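Local coordinates for protein amine Dehydrogenase (Pseudomonas putida, PDB 1JMX) that forms the beta-propeller subunit of a three-chain quinohemoprotein amine dehydrogenase, which probably deaminates primary amines by oxidation and passes the electrons to heme c, at residues S193-L198 and Y214-F219; Q149-R154 and F210-T215; A29-Y34 and K328-K333. One frame throughout, in Å; residues are numbered along the deposited sequence.

Overall arrangement
All three contacts belong to a propeller of antiparallel sheets, and they differ in depth and chemistry. Contact 2 is the core contact. Its centre lies about 8 Å from that of the chain, and buried, mainly apolar side chains of two neighbouring blades carry it. Contact 1 lies near the surface and is mostly backbone hydrogen bonding inside one blade. The two share Tyr-214 and Thr-215 of strand 209-218, and Val-197 of contact 1 touches Tyr-151 and Met-212 of contact 2. Contact 3 stands apart, its centre about 29 Å from that of contact 2. It is partly buried and joins the outer strands of the first and last blades around a charged aspartate.

Contact 1: S193-L198 and Y214-F219; sequences SAPDVL and YTIARF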
# COMPACT_ATOMS: atom_id res chain seq x y z
N SER B 193 -25.01 -10.38 7.87
CA SER B 193 -24.34 -10.27 6.59
C SER B 193 -23.66 -11.62 6.40
O SER B 193 -23.83 -12.54 7.20
CB SER B 193 -23.28 -9.16 6.64
OG SER B 193 -22.24 -9.50 7.54
N ALA B 194 -22.91 -11.75 5.31
CA ALA B 194 -22.17 -12.97 5.05
C ALA B 194 -20.94 -12.86 5.95
O ALA B 194 -20.47 -11.75 6.23
CB ALA B 194 -21.76 -13.02 3.58
N PRO B 195 -20.44 -13.99 6.48
CA PRO B 195 -19.25 -13.93 7.35
C PRO B 195 -17.97 -13.63 6.57
O PRO B 195 -17.92 -13.75 5.34
CB PRO B 195 -19.21 -15.34 7.95
CG PRO B 195 -19.82 -16.19 6.88
CD PRO B 195 -20.98 -15.36 6.40
N ASP B 196 -16.94 -13.20 7.29
CA ASP B 196 -15.64 -12.92 6.69
C ASP B 196 -14.65 -13.85 7.37
O ASP B 196 -14.61 -13.95 8.59
CB ASP B 196 -15.24 -11.45 6.88
CG ASP B 196 -13.96 -11.09 6.15
OD1 ASP B 196 -13.95 -11.12 4.91
OD2 ASP B 196 -12.94 -10.79 6.81
N VAL B 197 -13.91 -14.60 6.56
CA VAL B 197 -12.94 -15.54 7.11
C VAL B 197 -11.57 -15.37 6.48
O VAL B 197 -11.42 -15.39 5.25
CB VAL B 197 -13.38 -17.02 6.93
CG1 VAL B 197 -12.56 -17.92 7.83
CG2 VAL B 197 -14.86 -17.19 7.22
N LEU B 198 -10.58 -15.18 7.34
CA LEU B 198 -9.19 -15.02 6.95
C LEU B 198 -8.45 -15.92 7.94
O LEU B 198 -8.32 -15.60 9.12
CB LEU B 198 -8.78 -13.54 7.11
CG LEU B 198 -7.37 -13.08 6.71
CD1 LEU B 198 -6.35 -13.38 7.81
CD2 LEU B 198 -6.98 -13.73 5.38
N TYR B 214 -14.26 -16.15 12.60
CA TYR B 214 -14.88 -15.37 11.55
C TYR B 214 -15.55 -14.16 12.18
O TYR B 214 -15.68 -14.10 13.41
CB TYR B 214 -15.90 -16.20 10.75
CG TYR B 214 -17.12 -16.67 11.52
CD1 TYR B 214 -18.25 -15.85 11.63
CD2 TYR B 214 -17.17 -17.94 12.10
CE1 TYR B 214 -19.40 -16.30 12.30
CE2 TYR B 214 -18.31 -18.39 12.77
CZ TYR B 214 -19.41 -17.56 12.87
OH TYR B 214 -20.53 -18.00 13.52
N THR B 215 -15.87 -13.16 11.37
CA THR B 215 -16.57 -11.98 11.86
C THR B 215 -17.84 -11.90 11.04
O THR B 215 -17.89 -12.42 9.92
CB THR B 215 -15.76 -10.67 11.68
OG1 THR B 215 -15.51 -10.42 10.30
CG2 THR B 215 -14.44 -10.72 12.44
N ILE B 216 -18.87 -11.31 11.61
CA ILE B 216 -20.14 -11.18 10.90
C ILE B 216 -20.87 -9.95 11.40
O ILE B 216 -20.73 -9.58 12.57
CB ILE B 216 -21.02 -12.46 11.05
CG1 ILE B 216 -22.15 -12.44 10.02
CG2 ILE B 216 -21.56 -12.57 12.48
CD1 ILE B 216 -23.00 -13.68 10.01
N ALA B 217 -21.59 -9.29 10.51
CA ALA B 217 -22.35 -8.10 10.86
C ALA B 217 -23.81 -8.45 11.14
O ALA B 217 -24.45 -9.11 10.33
CB ALA B 217 -22.28 -7.08 9.73
N ARG B 218 -24.31 -8.06 12.30
CA ARG B 218 -25.69 -8.34 12.62
C ARG B 218 -26.44 -7.04 12.44
O ARG B 218 -26.27 -6.10 13.21
CB ARG B 218 -25.87 -8.83 14.05
CG ARG B 218 -27.31 -9.21 14.32
CD ARG B 218 -27.75 -8.94 15.75
NE ARG B 218 -27.04 -9.77 16.72
CZ ARG B 218 -26.29 -9.28 17.71
NH1 ARG B 218 -26.16 -7.96 17.88
NH2 ARG B 218 -25.64 -10.12 18.52
N PHE B 219 -27.26 -6.99 11.40
CA PHE B 219 -28.05 -5.81 11.07
C PHE B 219 -29.02 -5.37 12.18
O PHE B 219 -29.29 -4.14 12.27
CB PHE B 219 -28.84 -6.06 9.79
CG PHE B 219 -28.00 -6.56 8.65
CD1 PHE B 219 -28.48 -7.55 7.80
CD2 PHE B 219 -26.75 -5.99 8.39
CE1 PHE B 219 -27.73 -7.98 6.70
CE2 PHE B 219 -25.99 -6.42 7.29
CZ PHE B 219 -26.49 -7.41 6.45
O HOH W 1 -12.47 -11.90 10.23
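The loop 193-198 lies along strand 209-218, an edge strand of a three-stranded propeller sheet, and runs nearly antiparallel to it. Asp-196 and Thr-215 form the single beta bridge, a hydrogen-bonded antiparallel pair. Asp-196 N donates to Thr-215 O at 2.9 Å, and Thr-215 N returns the bond to Asp-196 O at 3.2 Å. Both donors lie in the plane of the carbonyl they reach. The second grip is at Ser-193. Its N donates to Ala-217 O over 2.8 Å. The return bond uses the side chain: Ala-217 N donates to Ser-193 OG at 3.0 Å. The hydroxyl can do this because OG stands between the backbone N and the carbonyl carbon (chi1 66°). Ser-193 OG also donates a hydrogen bond to Ala-194 O at 3.1 Å, coming from above the carbonyl plane, so the hydroxyl is held as both acceptor and donor. The loop thus appears to take the place of the first strand of a four-stranded propeller blade, next to strand 209-218, but it stays irregular: two residues separate Ser-193 and Asp-196, one separates Thr-215 and Ala-217. Ser-193 O has no polar partner in the model. The tip of Ile-216 presses on it, CD1 only 3.1 Å from Ser-193 O, which is tight. On the same flank Pro-195 CB meets Tyr-214 CD1 at 3.8 Å, and the Val-197 and Tyr-214 side chains cross obliquely, CG2 against CB. The Tyr-214 hydroxyl bonds to Glu-249 of the third strand of the sheet. At the far end the Phe-219 ring folds back, bringing CZ within 3.6 Å of Ser-193 CA. Asp-196 OD2 forms a salt bridge with Arg-140 of a neighbouring subunit.

Contact 2: Q149-R154 and F210-T215; sequences QVYLMR and FSMLYT
The two segments do not pair as strands. Their backbones come nearest at one end, where the CA atoms of Arg-154 and Phe-210 are 6.7 Å apart, and they separate widely toward Gln-149 and Thr-215. Each is hydrogen-bonded to its own sheet instead: Arg-154 to Tyr-162, and Phe-210 and Met-212 to Val-238 and Leu-236. Side chains make most of the contact. Phe-210 is at its centre. Its CG is anti to the backbone N (chi1 -180°), which extends the ring across to the other segment. Arg-154 CG sits over one face of this ring, 3.7 Å from the Phe-210 centroid, as a CH-pi contact. The arginine chain then bends at chi2 and chi3, and its guanidinium plane is turned 62° from the ring. Leu-152 takes the edge of the same ring: its CB is 3.5 Å from Phe-210 CZ, with CD1 in the ring plane. The Leu-152 and Met-212 side chains slide past each other in opposite directions, Leu-152 CD1 4.2 Å from Met-212 SD. Further along, Met-212 and Tyr-151 meet tip to tip. Met-212 SD lies 3.7 Å from Tyr-151 CE1 in an oblique Met-aromatic contact, and the methyl CE touches the phenol oxygen. Such interlocking of buried, mainly apolar side chains, here with the aliphatic part of an arginine, is the usual inter-blade packing of a beta-propeller.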
# COMPACT_ATOMS: atom_id res chain seq x y z
N GLN B 149 -10.64 -19.67 -4.78
CA GLN B 149 -10.55 -19.15 -3.42
C GLN B 149 -10.54 -20.19 -2.31
O GLN B 149 -11.05 -19.96 -1.21
CB GLN B 149 -11.62 -18.08 -3.20
CG GLN B 149 -11.49 -16.89 -4.16
CD GLN B 149 -12.74 -16.03 -4.26
OE1 GLN B 149 -13.86 -16.54 -4.37
NE2 GLN B 149 -12.56 -14.72 -4.23
N VAL B 150 -9.93 -21.34 -2.60
CA VAL B 150 -9.81 -22.42 -1.63
C VAL B 150 -8.50 -22.24 -0.87
O VAL B 150 -7.48 -21.90 -1.45
CB VAL B 150 -9.85 -23.81 -2.33
CG1 VAL B 150 -9.28 -24.90 -1.42
CG2 VAL B 150 -11.29 -24.16 -2.73
N TYR B 151 -8.56 -22.39 0.45
CA TYR B 151 -7.39 -22.28 1.30
C TYR B 151 -7.25 -23.51 2.21
O TYR B 151 -7.09 -24.61 1.69
CB TYR B 151 -7.35 -20.93 2.06
CG TYR B 151 -8.60 -20.56 2.84
CD1 TYR B 151 -8.60 -20.58 4.24
CD2 TYR B 151 -9.78 -20.18 2.19
CE1 TYR B 151 -9.73 -20.25 4.97
CE2 TYR B 151 -10.92 -19.84 2.92
CZ TYR B 151 -10.88 -19.88 4.31
OH TYR B 151 -12.01 -19.60 5.05
N LEU B 152 -7.36 -23.36 3.53
CA LEU B 152 -7.23 -24.49 4.46
C LEU B 152 -8.07 -25.75 4.18
O LEU B 152 -9.23 -25.68 3.79
CB LEU B 152 -7.50 -24.03 5.89
CG LEU B 152 -6.57 -22.96 6.44
CD1 LEU B 152 -6.91 -22.70 7.89
CD2 LEU B 152 -5.14 -23.40 6.30
N MET B 153 -7.45 -26.91 4.42
CA MET B 153 -8.07 -28.21 4.23
C MET B 153 -7.62 -29.15 5.34
O MET B 153 -6.48 -29.07 5.80
CB MET B 153 -7.62 -28.83 2.89
CG MET B 153 -7.98 -28.04 1.64
SD MET B 153 -7.63 -28.95 0.13
CE MET B 153 -5.97 -29.50 0.43
N ARG B 154 -8.52 -30.03 5.79
CA ARG B 154 -8.20 -31.00 6.83
C ARG B 154 -8.90 -32.31 6.49
O ARG B 154 -10.08 -32.31 6.15
CB ARG B 154 -8.65 -30.53 8.22
CG ARG B 154 -7.97 -29.26 8.76
CD ARG B 154 -6.50 -29.45 9.06
NE ARG B 154 -6.24 -30.61 9.90
CZ ARG B 154 -6.37 -30.63 11.23
NH1 ARG B 154 -6.76 -29.55 11.89
NH2 ARG B 154 -6.07 -31.75 11.89
N PHE B 210 -11.36 -28.95 13.06
CA PHE B 210 -10.92 -27.95 12.10
C PHE B 210 -11.69 -26.71 12.51
O PHE B 210 -12.90 -26.61 12.29
CB PHE B 210 -11.29 -28.39 10.68
CG PHE B 210 -10.87 -27.43 9.59
CD1 PHE B 210 -9.92 -26.44 9.82
CD2 PHE B 210 -11.44 -27.52 8.32
CE1 PHE B 210 -9.54 -25.56 8.80
CE2 PHE B 210 -11.07 -26.64 7.29
CZ PHE B 210 -10.12 -25.66 7.53
N SER B 211 -11.00 -25.77 13.14
CA SER B 211 -11.64 -24.56 13.60
C SER B 211 -11.05 -23.30 13.01
O SER B 211 -9.86 -23.25 12.68
CB SER B 211 -11.57 -24.49 15.13
OG SER B 211 -10.23 -24.33 15.57
N MET B 212 -11.90 -22.29 12.85
CA MET B 212 -11.50 -21.00 12.31
C MET B 212 -12.38 -19.93 12.93
O MET B 212 -13.51 -20.21 13.31
CB MET B 212 -11.69 -20.96 10.80
CG MET B 212 -10.87 -21.96 10.01
SD MET B 212 -10.90 -21.61 8.26
CE MET B 212 -12.58 -22.01 7.86
N LEU B 213 -11.84 -18.73 13.09
CA LEU B 213 -12.62 -17.61 13.61
C LEU B 213 -13.19 -16.89 12.38
O LEU B 213 -12.68 -17.03 11.26
CB LEU B 213 -11.76 -16.62 14.39
CG LEU B 213 -11.04 -16.98 15.69
CD1 LEU B 213 -10.38 -15.73 16.22
CD2 LEU B 213 -12.00 -17.55 16.71
N TYR B 214 -14.26 -16.15 12.60
CA TYR B 214 -14.88 -15.37 11.55
C TYR B 214 -15.55 -14.16 12.18
O TYR B 214 -15.68 -14.10 13.41
CB TYR B 214 -15.90 -16.20 10.75
CG TYR B 214 -17.12 -16.67 11.52
CD1 TYR B 214 -18.25 -15.85 11.63
CD2 TYR B 214 -17.17 -17.94 12.10
CE1 TYR B 214 -19.40 -16.30 12.30
CE2 TYR B 214 -18.31 -18.39 12.77
CZ TYR B 214 -19.41 -17.56 12.87
OH TYR B 214 -20.53 -18.00 13.52
N THR B 215 -15.87 -13.16 11.37
CA THR B 215 -16.57 -11.98 11.86
C THR B 215 -17.84 -11.90 11.04
O THR B 215 -17.89 -12.42 9.92
CB THR B 215 -15.76 -10.67 11.68
OG1 THR B 215 -15.51 -10.42 10.30
CG2 THR B 215 -14.44 -10.72 12.44

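Contact 3: A29-Y34 and K328-K333; sequences ASDTVY and KVKNIK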
# COMPACT_ATOMS: atom_id res chain seq x y z
N ALA B 29 7.80 -30.04 27.91
CA ALA B 29 7.98 -30.20 29.35
C ALA B 29 8.92 -29.16 29.97
O ALA B 29 8.60 -28.54 30.99
CB ALA B 29 8.49 -31.62 29.67
N SER B 30 10.07 -28.97 29.34
CA SER B 30 11.08 -28.04 29.82
C SER B 30 11.04 -26.67 29.15
O SER B 30 11.79 -25.77 29.51
CB SER B 30 12.46 -28.66 29.63
OG SER B 30 12.67 -29.00 28.27
N ASP B 31 10.17 -26.52 28.15
CA ASP B 31 10.05 -25.26 27.42
C ASP B 31 11.38 -24.83 26.83
O ASP B 31 11.76 -23.67 26.91
CB ASP B 31 9.48 -24.17 28.31
CG ASP B 31 7.99 -24.27 28.46
OD1 ASP B 31 7.33 -24.64 27.47
OD2 ASP B 31 7.47 -23.98 29.56
N THR B 32 12.10 -25.80 26.27
CA THR B 32 13.39 -25.53 25.66
C THR B 32 13.44 -26.19 24.28
O THR B 32 12.68 -27.11 24.00
CB THR B 32 14.57 -26.04 26.55
OG1 THR B 32 14.63 -27.48 26.50
CG2 THR B 32 14.40 -25.59 28.00
N VAL B 33 14.31 -25.68 23.42
CA VAL B 33 14.48 -26.23 22.08
C VAL B 33 15.16 -27.60 22.17
O VAL B 33 16.29 -27.72 22.66
CB VAL B 33 15.30 -25.29 21.17
CG1 VAL B 33 15.48 -25.90 19.78
CG2 VAL B 33 14.60 -23.94 21.07
N TYR B 34 14.44 -28.64 21.77
CA TYR B 34 14.96 -30.00 21.79
C TYR B 34 15.98 -30.22 20.68
O TYR B 34 17.08 -30.72 20.92
CB TYR B 34 13.81 -30.99 21.68
CG TYR B 34 14.22 -32.41 21.91
CD1 TYR B 34 14.41 -32.90 23.20
CD2 TYR B 34 14.43 -33.28 20.83
CE1 TYR B 34 14.80 -34.23 23.42
CE2 TYR B 34 14.82 -34.60 21.04
CZ TYR B 34 15.01 -35.07 22.33
OH TYR B 34 15.39 -36.36 22.54
N LYS B 328 2.09 -14.21 31.22
CA LYS B 328 3.27 -14.79 30.60
C LYS B 328 4.22 -15.35 31.64
O LYS B 328 4.70 -14.64 32.51
CB LYS B 328 3.99 -13.75 29.75
CG LYS B 328 4.96 -14.37 28.76
CD LYS B 328 5.85 -13.33 28.13
CE LYS B 328 6.79 -12.75 29.15
NZ LYS B 328 7.71 -11.76 28.55
N VAL B 329 4.43 -16.66 31.55
CA VAL B 329 5.33 -17.40 32.43
C VAL B 329 6.76 -17.26 31.92
O VAL B 329 7.68 -17.04 32.72
CB VAL B 329 4.94 -18.91 32.50
CG1 VAL B 329 5.94 -19.69 33.34
CG2 VAL B 329 3.53 -19.06 33.07
N LYS B 330 6.96 -17.40 30.61
CA LYS B 330 8.30 -17.26 30.05
C LYS B 330 8.30 -17.12 28.54
O LYS B 330 7.24 -17.06 27.92
CB LYS B 330 9.22 -18.42 30.46
CG LYS B 330 8.74 -19.80 30.08
CD LYS B 330 9.71 -20.87 30.56
CE LYS B 330 11.05 -20.79 29.81
NZ LYS B 330 11.91 -22.01 30.01
N ASN B 331 9.49 -17.00 27.96
CA ASN B 331 9.65 -16.87 26.52
C ASN B 331 10.70 -17.85 26.05
O ASN B 331 11.75 -18.00 26.67
CB ASN B 331 10.13 -15.46 26.13
CG ASN B 331 9.08 -14.42 26.33
OD1 ASN B 331 9.07 -13.72 27.35
ND2 ASN B 331 8.16 -14.31 25.38
N ILE B 332 10.39 -18.52 24.95
CA ILE B 332 11.31 -19.47 24.34
C ILE B 332 11.89 -18.71 23.15
O ILE B 332 11.15 -18.31 22.25
CB ILE B 332 10.57 -20.74 23.84
CG1 ILE B 332 9.93 -21.48 25.01
CG2 ILE B 332 11.54 -21.66 23.08
CD1 ILE B 332 9.05 -22.63 24.60
N LYS B 333 13.19 -18.44 23.20
CA LYS B 333 13.85 -17.74 22.11
C LYS B 333 14.33 -18.77 21.09
O LYS B 333 15.09 -19.68 21.43
CB LYS B 333 15.03 -16.92 22.65
CG LYS B 333 15.90 -16.22 21.60
CD LYS B 333 15.16 -15.12 20.86
CE LYS B 333 14.70 -13.99 21.79
NZ LYS B 333 13.97 -12.90 21.06
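This contact lies on the outer seam of the propeller, between strand 32-38 of the blade that holds both chain ends and strand 327-333 of the last blade. Each is the outermost strand at its end of its sheet. The touching parts run nearly parallel, 19° apart, but the strands do not pair. Side chains of strand 327-333 meet the side chain and carbonyl oxygen of Asp-31. The tight part is around Asp-31. This residue has a left-handed backbone (phi 56°, psi 43°) and, with Thr-32, faces Asp-27 in a G1 beta bulge at the turn of the hairpin. CB of Asp-31 points toward the other blade. Ile-332 crosses the aspartate at about a right angle. Its CG1 is 3.4 Å from Asp-31 O, and its CD1 is 3.9 Å from Asp-31 OD1. The buried carboxylate is satisfied by the last blade: OD1 bonds to the hydroxyl of Tyr-310, and OD2 forms a salt bridge with Lys-308. The Lys-330 chain, bent at chi3, crosses Asp-31 obliquely. It sits at a classic bulge, where Val-329 and Lys-330 both face Val-320. Its ammonium stays 4.9 Å from Asp-31 OD2, too far for a salt bridge, though it may still add to the positive field that favours the charged aspartate. The loose side is more open to solvent. There Val-33 CG2 and Ile-332 CG2 are 4.3 Å apart, a light apolar touch. CB of Thr-32 points away from the last blade, and Thr-32 OG1 donates to Ser-30 OG over 3.0 Å. That serine hydroxyl is also bonded to Asp-27, so the polar groups here tie the hairpin to itself. At the tip of Lys-330, NZ lies 3.5 Å from Asp-31 O.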